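Local coordinates for pheromome Binding Protein (Epiphyas postvittana, PDB 6VQ5) that probably binds small hydrophobic odorants such as sex pheromones and carries them through the fluid of the moth antenna, at residues 15-19 with 54-59; 36-41 with 115-120; 44-50 with 106-112. One frame throughout, in Å; residues are numbered along the deposited sequence.

Interaction 1. Residues 15-19 with 54-59; sequences VLEEC and CMSKKL
Val-15 sets its two methyls against the last turn of helix 46-58 and Leu-59 just after it. CG1 lies over the base of Met-55, 3.4 Å from Met-55 CB, while CG2 reaches on to Leu-59 CD2 (3.7 Å) and the CB of Lys-58. Valine suits this place because its methyls branch at CB, close to the backbone, and each can touch a different neighbour. Met-55 is longer: it passes slantwise across Val-15, and with chi2 near trans its chain runs out straight and carries SD to within 3.9 Å of Leu-16 CD1. Leu-16 itself leads on into helix 28-37, where it touches Ile-30 and Leu-33.

Beside this apolar patch the helices are joined covalently by Cys-19 and Cys-54, whose SG atoms are bonded at 2.0 Å with a chi3 of -88°, close to the value disulfides favour. The trans chi1 of Cys-54 (176°) points its SG at Cys-19. Lys-58 runs alongside the bridge, its CD 3.7 Å from Cys-19 SG, and bends only at its end, so that NZ meets Glu-18 OE1 at 3.1 Å from above the carboxylate plane. The same ammonium also pairs with Glu-22, one turn further along helix 13-23. A leucine in place of Lys-58 would probably keep some of the packing on Val-15 but leave Glu-18 and Glu-22 without their shared positive charge.

The contact thus grades from apolar packing to an outer ion pair, and between them the disulfide holds the two helices together at one point, where their short segments run at 125° to each other.

Interaction 2. Residues 36-41 with 115-120; sequences YWKEDY and AKCFRT
Three aromatic rings of residues 36-41 receive side chains of helix 107-121. Over one face of Trp-37 lies Arg-119: its CD stands 3.6 Å from the centroid of the six-membered ring in a CH-pi contact, and its CZ lies over the five-membered ring as a cation-pi partner, the two planes inclined by 42°. Tyr-41 is covered on both faces, by Lys-116 CG at 3.7 Å from the ring centroid and, opposite, by Glu-39 O. Tyr-36 has Arg-119 CG over the rim of one face and Ala-115 O at its edge.

The hydroxyls and the guanidinium supply the polar bonds. Tyr-36 OH donates to Ala-115 O at 2.6 Å, coming from the face of the carbonyl opposite to that used by Arg-119 N, so one oxygen serves both the helix and the tyrosine. Arg-119 turns side-on, and NE and NH2 both hold Trp-37 O, which lies in the guanidinium plane, each at 2.7 Å. A bend at chi2 (62°) brings the group there, and arginine suits the place because its methylene chain can cover an indole while its nitrogens satisfy a carbonyl. Tyr-41 OH and Thr-120 OG1 share a further bond of 2.7 Å.

The carbonyl so gripped belongs to the end of helix 28-37, closed by a Schellman motif with Glu-39 at positive phi as its C-prime residue. In this all-helical PBP/GOBP fold the contact therefore fastens a helix terminus to helix 107-121. The side chain of Trp-37 is also about 4 Å from a bound 2-(2-methoxyethoxy)ethanol, probably from the crystallisation liquor; such molecules often mark pockets, so it may lie near one.

Interaction 3. Residues 44-50 with 106-112; sequences LNRDVGC and DQCMKAL
The carboxylate of Asp-106 serves two structures at once: OD2 faces the guanidinium of Arg-46 across the contact, and OD1 takes the backbone N-H groups at the start of its own helix. Met-109 N gives OD1 the straighter bond, 3.1 Å at 161°, approaching from above the carboxylate plane, whereas the bond from Cys-108 N is weak. Asp-106 is thus the N-cap of helix 107-121, a place where a short acidic side chain can curl back on the amides of the first turn, which have no helical carbonyl before them. Arg-46 reaches it with a chain extended from CG to NE; CG is anti to the backbone N (chi1 -172°), which sends the chain across to the N-terminal end of helix 107-121. NE forms the salt bridge with OD2, though the modelled separation is too short to be taken literally. One face of the guanidinium lies over Cys-108 CB.

Next to this pair, Cys-108 SG is bonded to Cys-50 SG at 2.1 Å. Over these segments the helix axes cross almost at right angles (87°) and only 7.2 Å apart, and Gly-49 permits it: its CA comes within 3.1 Å of Cys-108 O as a CA-H...O contact, just where any side chain would collide with that carbonyl. Leu-112 CB packs on the bare CA of Gly-49 at 3.9 Å. One branch, CD1, meets Leu-44 CB and Val-48 CG1, while CD2 turns to the backbone at Asn-45 O; the fork lets leucine cover both. Leu-44 and Val-48 go on to touch helix 28-37, at Tyr-36 and Ile-29 among others.

Chemically, glycine supplies the close crossing and the disulfide ties it covalently, while Asp-106, placed between a cation and a positive helix end, would probably be favoured in its charged form.

From the N terminus, helix 13-23 is met by residues 54-59 after helix 28-37 has been passed, so interaction 1 closes the first loop, around that helix. Before that loop is complete, the chain has passed 36-41 and 44-50, the opening segments of interactions 2 and 3, so interaction 1 crosses both. Interaction 3 is nested within interaction 2: residues 106-112 return to 44-50 before 115-120 return to 36-41. Helix 46-58 is shared by interactions 1 and 3, helix 107-121 by interactions 2 and 3, which touch through Tyr-36 and Leu-44. The disulfides of interactions 1 and 3, Cys-19 with Cys-54 and Cys-50 with Cys-108, interlace with Cys-97 to Cys-117 in the pattern of this family.

Interaction 1. Residues 15-19 with 54-59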
loop_
_atom_site.group_PDB
_atom_site.type_symbol
_atom_site.label_atom_id
_atom_site.label_comp_id
_atom_site.label_asym_id
_atom_site.label_seq_id
_atom_site.Cartn_x
_atom_site.Cartn_y
_atom_site.Cartn_z
ATOM N N VAL A 15 -0.923 -13.256 -0.185
ATOM C CA VAL A 15 -0.389 -12.407 0.911
ATOM C C VAL A 15 -1.572 -11.784 1.666
ATOM O O VAL A 15 -1.503 -11.751 2.915
ATOM C CB VAL A 15 0.617 -11.394 0.337
ATOM C CG1 VAL A 15 0.669 -10.099 1.115
ATOM C CG2 VAL A 15 1.995 -12.012 0.254
ATOM N N LEU A 16 -2.628 -11.372 0.956
ATOM C CA LEU A 16 -3.887 -10.860 1.573
ATOM C C LEU A 16 -4.527 -11.950 2.451
ATOM O O LEU A 16 -4.868 -11.646 3.610
ATOM C CB LEU A 16 -4.865 -10.388 0.487
ATOM C CG LEU A 16 -6.197 -9.827 0.993
ATOM C CD1 LEU A 16 -5.979 -8.832 2.121
ATOM C CD2 LEU A 16 -6.997 -9.165 -0.118
ATOM N N GLU A 17 -4.709 -13.159 1.904
ATOM C CA GLU A 17 -5.326 -14.322 2.594
ATOM C C GLU A 17 -4.502 -14.696 3.823
ATOM O O GLU A 17 -5.108 -15.027 4.860
ATOM C CB GLU A 17 -5.446 -15.511 1.646
ATOM C CG GLU A 17 -6.609 -15.404 0.678
ATOM C CD GLU A 17 -7.957 -15.082 1.299
ATOM O OE1 GLU A 17 -8.481 -15.900 2.047
ATOM O OE2 GLU A 17 -8.471 -14.001 1.053
ATOM N N GLU A 18 -3.175 -14.683 3.713
ATOM C CA GLU A 18 -2.294 -15.009 4.862
ATOM C C GLU A 18 -2.556 -13.971 5.947
ATOM O O GLU A 18 -2.884 -14.381 7.072
ATOM C CB GLU A 18 -0.817 -15.037 4.467
ATOM C CG GLU A 18 -0.421 -16.296 3.728
ATOM C CD GLU A 18 1.054 -16.372 3.389
ATOM O OE1 GLU A 18 1.764 -15.370 3.571
ATOM O OE2 GLU A 18 1.509 -17.463 2.990
ATOM N N CYS A 19 -2.463 -12.689 5.594
ATOM C CA CYS A 19 -2.625 -11.555 6.533
ATOM C C CYS A 19 -4.000 -11.605 7.186
ATOM O O CYS A 19 -4.090 -11.252 8.381
ATOM C CB CYS A 19 -2.378 -10.239 5.815
ATOM S SG CYS A 19 -0.619 -10.052 5.436
ATOM N N CYS A 54 1.234 -5.794 7.215
ATOM C CA CYS A 54 1.353 -7.273 7.112
ATOM C C CYS A 54 1.717 -7.672 5.678
ATOM O O CYS A 54 2.659 -8.466 5.506
ATOM C CB CYS A 54 0.074 -7.984 7.533
ATOM S SG CYS A 54 0.196 -9.774 7.292
ATOM N N MET A 55 0.991 -7.149 4.691
ATOM C CA MET A 55 1.189 -7.524 3.269
ATOM C C MET A 55 2.543 -6.986 2.802
ATOM O O MET A 55 3.255 -7.733 2.101
ATOM C CB MET A 55 0.065 -6.999 2.368
ATOM C CG MET A 55 -1.281 -7.684 2.585
ATOM S SD MET A 55 -2.622 -6.827 1.678
ATOM C CE MET A 55 -2.077 -7.099 -0.007
ATOM N N SER A 56 2.885 -5.761 3.207
ATOM C CA SER A 56 4.142 -5.058 2.824
ATOM C C SER A 56 5.359 -5.874 3.290
ATOM O O SER A 56 6.253 -6.137 2.467
ATOM C CB SER A 56 4.157 -3.629 3.354
ATOM O OG SER A 56 3.160 -2.831 2.715
ATOM N N LYS A 57 5.357 -6.317 4.547
ATOM C CA LYS A 57 6.414 -7.183 5.132
ATOM C C LYS A 57 6.564 -8.471 4.313
ATOM O O LYS A 57 7.701 -8.802 3.931
ATOM C CB LYS A 57 6.079 -7.500 6.591
ATOM C CG LYS A 57 6.441 -6.387 7.561
ATOM C CD LYS A 57 5.800 -6.522 8.921
ATOM C CE LYS A 57 6.397 -5.562 9.929
ATOM N NZ LYS A 57 5.729 -5.665 11.248
ATOM N N LYS A 58 5.459 -9.170 4.056
ATOM C CA LYS A 58 5.445 -10.458 3.318
ATOM C C LYS A 58 5.934 -10.267 1.881
ATOM O O LYS A 58 6.480 -11.238 1.331
ATOM C CB LYS A 58 4.047 -11.070 3.329
ATOM C CG LYS A 58 3.629 -11.665 4.665
ATOM C CD LYS A 58 2.237 -12.249 4.632
ATOM C CE LYS A 58 1.837 -12.893 5.941
ATOM N NZ LYS A 58 2.663 -14.078 6.239
ATOM N N LEU A 59 5.757 -9.084 1.287
ATOM C CA LEU A 59 6.292 -8.782 -0.070
ATOM C C LEU A 59 7.662 -8.108 0.050
ATOM O O LEU A 59 8.189 -7.693 -0.991
ATOM C CB LEU A 59 5.299 -7.898 -0.829
ATOM C CG LEU A 59 3.920 -8.518 -1.061
ATOM C CD1 LEU A 59 2.973 -7.503 -1.676
ATOM C CD2 LEU A 59 4.023 -9.761 -1.935
#

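Interaction 2. Residues 36-41 with 115-120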
loop_
_atom_site.group_PDB
_atom_site.type_symbol
_atom_site.label_atom_id
_atom_site.label_comp_id
_atom_site.label_asym_id
_atom_site.label_seq_id
_atom_site.Cartn_x
_atom_site.Cartn_y
_atom_site.Cartn_z
ATOM N N TYR A 36 -10.658 1.693 -0.954
ATOM C CA TYR A 36 -9.302 2.278 -1.076
ATOM C C TYR A 36 -8.950 2.488 -2.553
ATOM O O TYR A 36 -8.488 3.573 -2.929
ATOM C CB TYR A 36 -8.263 1.342 -0.462
ATOM C CG TYR A 36 -6.848 1.698 -0.833
ATOM C CD1 TYR A 36 -6.286 2.886 -0.404
ATOM C CD2 TYR A 36 -6.073 0.859 -1.615
ATOM C CE1 TYR A 36 -4.978 3.212 -0.716
ATOM C CE2 TYR A 36 -4.760 1.176 -1.935
ATOM C CZ TYR A 36 -4.213 2.361 -1.493
ATOM O OH TYR A 36 -2.930 2.703 -1.811
ATOM N N TRP A 37 -9.104 1.456 -3.379
ATOM C CA TRP A 37 -8.589 1.526 -4.763
ATOM C C TRP A 37 -9.477 2.477 -5.574
ATOM O O TRP A 37 -8.960 3.142 -6.514
ATOM C CB TRP A 37 -8.441 0.153 -5.420
ATOM C CG TRP A 37 -7.485 0.299 -6.553
ATOM C CD1 TRP A 37 -7.782 0.371 -7.879
ATOM C CD2 TRP A 37 -6.087 0.613 -6.440
ATOM N NE1 TRP A 37 -6.653 0.652 -8.601
ATOM C CE2 TRP A 37 -5.595 0.801 -7.746
ATOM C CE3 TRP A 37 -5.189 0.722 -5.369
ATOM C CZ2 TRP A 37 -4.252 1.081 -8.005
ATOM C CZ3 TRP A 37 -3.857 0.990 -5.624
ATOM C CH2 TRP A 37 -3.397 1.169 -6.928
ATOM N N LYS A 38 -10.767 2.563 -5.232
ATOM C CA LYS A 38 -11.671 3.471 -5.968
ATOM C C LYS A 38 -11.656 4.856 -5.313
ATOM O O LYS A 38 -12.422 5.706 -5.735
ATOM C CB LYS A 38 -13.023 2.792 -6.196
ATOM C CG LYS A 38 -14.076 3.003 -5.144
ATOM C CD LYS A 38 -15.394 2.398 -5.558
ATOM C CE LYS A 38 -16.330 2.357 -4.375
ATOM N NZ LYS A 38 -17.648 1.851 -4.776
ATOM N N GLU A 39 -10.794 5.067 -4.328
ATOM C CA GLU A 39 -10.476 6.384 -3.723
ATOM C C GLU A 39 -11.600 6.848 -2.787
ATOM O O GLU A 39 -11.692 8.076 -2.580
ATOM C CB GLU A 39 -10.176 7.393 -4.832
ATOM C CG GLU A 39 -8.882 8.164 -4.598
ATOM C CD GLU A 39 -8.502 9.149 -5.687
ATOM O OE1 GLU A 39 -9.295 9.302 -6.637
ATOM O OE2 GLU A 39 -7.430 9.774 -5.577
ATOM N N ASP A 40 -12.420 5.935 -2.247
ATOM C CA ASP A 40 -13.307 6.208 -1.080
ATOM C C ASP A 40 -12.562 5.748 0.173
ATOM O O ASP A 40 -12.504 4.531 0.429
ATOM C CB ASP A 40 -14.699 5.558 -1.131
ATOM C CG ASP A 40 -15.507 5.760 0.171
ATOM O OD1 ASP A 40 -15.338 6.843 0.834
ATOM O OD2 ASP A 40 -16.300 4.828 0.565
ATOM N N TYR A 41 -12.054 6.697 0.949
ATOM C CA TYR A 41 -11.236 6.452 2.159
ATOM C C TYR A 41 -12.053 6.654 3.442
ATOM O O TYR A 41 -11.495 6.409 4.529
ATOM C CB TYR A 41 -10.061 7.422 2.203
ATOM C CG TYR A 41 -9.137 7.395 1.015
ATOM C CD1 TYR A 41 -8.974 6.263 0.231
ATOM C CD2 TYR A 41 -8.380 8.509 0.708
ATOM C CE1 TYR A 41 -8.104 6.250 -0.847
ATOM C CE2 TYR A 41 -7.492 8.510 -0.350
ATOM C CZ TYR A 41 -7.358 7.379 -1.132
ATOM O OH TYR A 41 -6.471 7.382 -2.165
ATOM N N ALA A 115 -0.491 4.843 2.162
ATOM C CA ALA A 115 -1.238 4.113 1.109
ATOM C C ALA A 115 -2.233 5.059 0.423
ATOM O O ALA A 115 -2.355 4.984 -0.825
ATOM C CB ALA A 115 -1.935 2.906 1.691
ATOM N N LYS A 116 -2.892 5.929 1.195
ATOM C CA LYS A 116 -3.885 6.915 0.683
ATOM C C LYS A 116 -3.170 8.027 -0.098
ATOM O O LYS A 116 -3.627 8.382 -1.195
ATOM C CB LYS A 116 -4.671 7.517 1.843
ATOM C CG LYS A 116 -5.659 6.568 2.494
ATOM C CD LYS A 116 -6.708 7.300 3.290
ATOM C CE LYS A 116 -6.221 7.769 4.642
ATOM N NZ LYS A 116 -7.251 8.603 5.284
ATOM N N CYS A 117 -2.106 8.577 0.472
ATOM C CA CYS A 117 -1.221 9.559 -0.188
ATOM C C CYS A 117 -0.760 8.987 -1.532
ATOM O O CYS A 117 -0.895 9.673 -2.557
ATOM C CB CYS A 117 -0.043 9.882 0.719
ATOM S SG CYS A 117 1.182 10.950 -0.073
ATOM N N PHE A 118 -0.254 7.756 -1.523
ATOM C CA PHE A 118 0.228 7.038 -2.730
ATOM C C PHE A 118 -0.899 6.949 -3.769
ATOM O O PHE A 118 -0.750 7.464 -4.883
ATOM C CB PHE A 118 0.742 5.645 -2.363
ATOM C CG PHE A 118 1.131 4.824 -3.556
ATOM C CD1 PHE A 118 2.291 5.113 -4.253
ATOM C CD2 PHE A 118 0.322 3.785 -3.998
ATOM C CE1 PHE A 118 2.649 4.356 -5.362
ATOM C CE2 PHE A 118 0.665 3.041 -5.118
ATOM C CZ PHE A 118 1.838 3.318 -5.790
ATOM N N ARG A 119 -2.003 6.289 -3.414
ATOM C CA ARG A 119 -3.121 6.011 -4.352
ATOM C C ARG A 119 -3.609 7.331 -4.956
ATOM O O ARG A 119 -3.849 7.361 -6.169
ATOM C CB ARG A 119 -4.244 5.270 -3.629
ATOM C CG ARG A 119 -5.527 5.141 -4.432
ATOM C CD ARG A 119 -5.291 4.352 -5.693
ATOM N NE ARG A 119 -6.485 4.315 -6.525
ATOM C CZ ARG A 119 -6.746 5.137 -7.543
ATOM N NH1 ARG A 119 -5.911 6.108 -7.874
ATOM N NH2 ARG A 119 -7.872 4.994 -8.211
ATOM N N THR A 120 -3.737 8.380 -4.152
ATOM C CA THR A 120 -4.285 9.680 -4.607
ATOM C C THR A 120 -3.289 10.367 -5.558
ATOM O O THR A 120 -3.768 10.944 -6.548
ATOM C CB THR A 120 -4.759 10.534 -3.418
ATOM O OG1 THR A 120 -5.958 9.955 -2.901
ATOM C CG2 THR A 120 -5.047 11.972 -3.783
#

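Interaction 3. Residues 44-50 with 106-112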
loop_
_atom_site.group_PDB
_atom_site.type_symbol
_atom_site.label_atom_id
_atom_site.label_comp_id
_atom_site.label_asym_id
_atom_site.label_seq_id
_atom_site.Cartn_x
_atom_site.Cartn_y
_atom_site.Cartn_z
ATOM N N LEU A 44 -12.204 3.597 5.941
ATOM C CA LEU A 44 -10.973 2.812 6.204
ATOM C C LEU A 44 -10.538 3.048 7.663
ATOM O O LEU A 44 -10.370 4.199 8.049
ATOM C CB LEU A 44 -9.884 3.215 5.209
ATOM C CG LEU A 44 -10.237 3.060 3.735
ATOM C CD1 LEU A 44 -9.101 3.572 2.865
ATOM C CD2 LEU A 44 -10.563 1.623 3.370
ATOM N N ASN A 45 -10.363 1.982 8.444
ATOM C CA ASN A 45 -9.989 2.063 9.881
ATOM C C ASN A 45 -8.544 1.579 10.034
ATOM O O ASN A 45 -7.937 1.183 9.033
ATOM C CB ASN A 45 -10.969 1.300 10.781
ATOM C CG ASN A 45 -11.045 -0.185 10.473
ATOM O OD1 ASN A 45 -10.205 -0.749 9.756
ATOM N ND2 ASN A 45 -12.080 -0.825 10.993
ATOM N N ARG A 46 -8.019 1.650 11.253
ATOM C CA ARG A 46 -6.627 1.282 11.600
ATOM C C ARG A 46 -6.303 -0.120 11.056
ATOM O O ARG A 46 -5.206 -0.306 10.497
ATOM C CB ARG A 46 -6.476 1.363 13.119
ATOM C CG ARG A 46 -5.044 1.198 13.587
ATOM C CD ARG A 46 -4.931 1.290 15.088
ATOM N NE ARG A 46 -3.563 1.018 15.492
ATOM C CZ ARG A 46 -3.031 -0.187 15.635
ATOM N NH1 ARG A 46 -3.742 -1.274 15.407
ATOM N NH2 ARG A 46 -1.771 -0.303 16.008
ATOM N N ASP A 47 -7.222 -1.072 11.206
ATOM C CA ASP A 47 -6.992 -2.487 10.815
ATOM C C ASP A 47 -6.611 -2.565 9.336
ATOM O O ASP A 47 -5.821 -3.448 8.997
ATOM C CB ASP A 47 -8.207 -3.372 11.111
ATOM C CG ASP A 47 -8.468 -3.597 12.592
ATOM O OD1 ASP A 47 -7.497 -3.482 13.390
ATOM O OD2 ASP A 47 -9.638 -3.880 12.932
ATOM N N VAL A 48 -7.153 -1.693 8.479
ATOM C CA VAL A 48 -6.789 -1.677 7.033
ATOM C C VAL A 48 -5.305 -1.321 6.948
ATOM O O VAL A 48 -4.592 -1.900 6.093
ATOM C CB VAL A 48 -7.660 -0.718 6.200
ATOM C CG1 VAL A 48 -7.226 -0.667 4.734
ATOM C CG2 VAL A 48 -9.129 -1.081 6.298
ATOM N N GLY A 49 -4.857 -0.410 7.805
ATOM C CA GLY A 49 -3.426 -0.090 7.964
ATOM C C GLY A 49 -2.623 -1.315 8.359
ATOM O O GLY A 49 -1.604 -1.567 7.719
ATOM N N CYS A 50 -3.063 -2.061 9.371
ATOM C CA CYS A 50 -2.366 -3.279 9.870
ATOM C C CYS A 50 -2.294 -4.321 8.728
ATOM O O CYS A 50 -1.226 -4.932 8.536
ATOM C CB CYS A 50 -3.018 -3.797 11.154
ATOM S SG CYS A 50 -3.030 -2.627 12.558
ATOM N N ASP A 106 2.002 5.380 15.257
ATOM C CA ASP A 106 1.315 4.088 15.032
ATOM C C ASP A 106 1.646 3.623 13.612
ATOM O O ASP A 106 1.229 4.300 12.667
ATOM C CB ASP A 106 -0.181 4.286 15.276
ATOM C CG ASP A 106 -1.032 3.100 14.904
ATOM O OD1 ASP A 106 -0.555 2.251 14.127
ATOM O OD2 ASP A 106 -2.166 3.050 15.391
ATOM N N GLN A 107 2.365 2.512 13.462
ATOM C CA GLN A 107 2.882 2.048 12.143
ATOM C C GLN A 107 1.729 1.536 11.278
ATOM O O GLN A 107 1.908 1.501 10.047
ATOM C CB GLN A 107 3.955 0.967 12.305
ATOM C CG GLN A 107 5.282 1.480 12.853
ATOM C CD GLN A 107 6.228 0.322 13.079
ATOM O OE1 GLN A 107 6.094 -0.738 12.457
ATOM N NE2 GLN A 107 7.196 0.501 13.973
ATOM N N CYS A 108 0.603 1.149 11.892
ATOM C CA CYS A 108 -0.655 0.771 11.196
ATOM C C CYS A 108 -1.282 2.022 10.545
ATOM O O CYS A 108 -1.595 1.981 9.331
ATOM C CB CYS A 108 -1.639 0.086 12.143
ATOM S SG CYS A 108 -1.213 -1.634 12.537
ATOM N N MET A 109 -1.430 3.110 11.312
ATOM C CA MET A 109 -1.973 4.403 10.825
ATOM C C MET A 109 -1.011 4.999 9.799
ATOM O O MET A 109 -1.500 5.483 8.759
ATOM C CB MET A 109 -2.215 5.382 11.975
ATOM C CG MET A 109 -3.413 4.981 12.856
ATOM S SD MET A 109 -5.023 4.896 11.953
ATOM C CE MET A 109 -5.157 6.595 11.402
ATOM N N LYS A 110 0.298 4.907 10.054
ATOM C CA LYS A 110 1.354 5.392 9.129
ATOM C C LYS A 110 1.169 4.740 7.751
ATOM O O LYS A 110 1.265 5.467 6.732
ATOM C CB LYS A 110 2.747 5.097 9.675
ATOM C CG LYS A 110 3.870 5.749 8.881
ATOM C CD LYS A 110 5.241 5.684 9.515
ATOM C CE LYS A 110 6.210 4.837 8.720
ATOM N NZ LYS A 110 7.617 5.157 9.056
ATOM N N ALA A 111 0.906 3.429 7.707
ATOM C CA ALA A 111 0.770 2.657 6.449
ATOM C C ALA A 111 -0.527 3.051 5.734
ATOM O O ALA A 111 -0.523 3.181 4.487
ATOM C CB ALA A 111 0.825 1.178 6.740
ATOM N N LEU A 112 -1.613 3.224 6.481
ATOM C CA LEU A 112 -2.906 3.631 5.875
ATOM C C LEU A 112 -2.718 4.996 5.199
ATOM O O LEU A 112 -3.095 5.130 4.022
ATOM C CB LEU A 112 -3.999 3.676 6.946
ATOM C CG LEU A 112 -5.390 4.017 6.434
ATOM C CD1 LEU A 112 -5.778 3.071 5.319
ATOM C CD2 LEU A 112 -6.406 3.982 7.554
#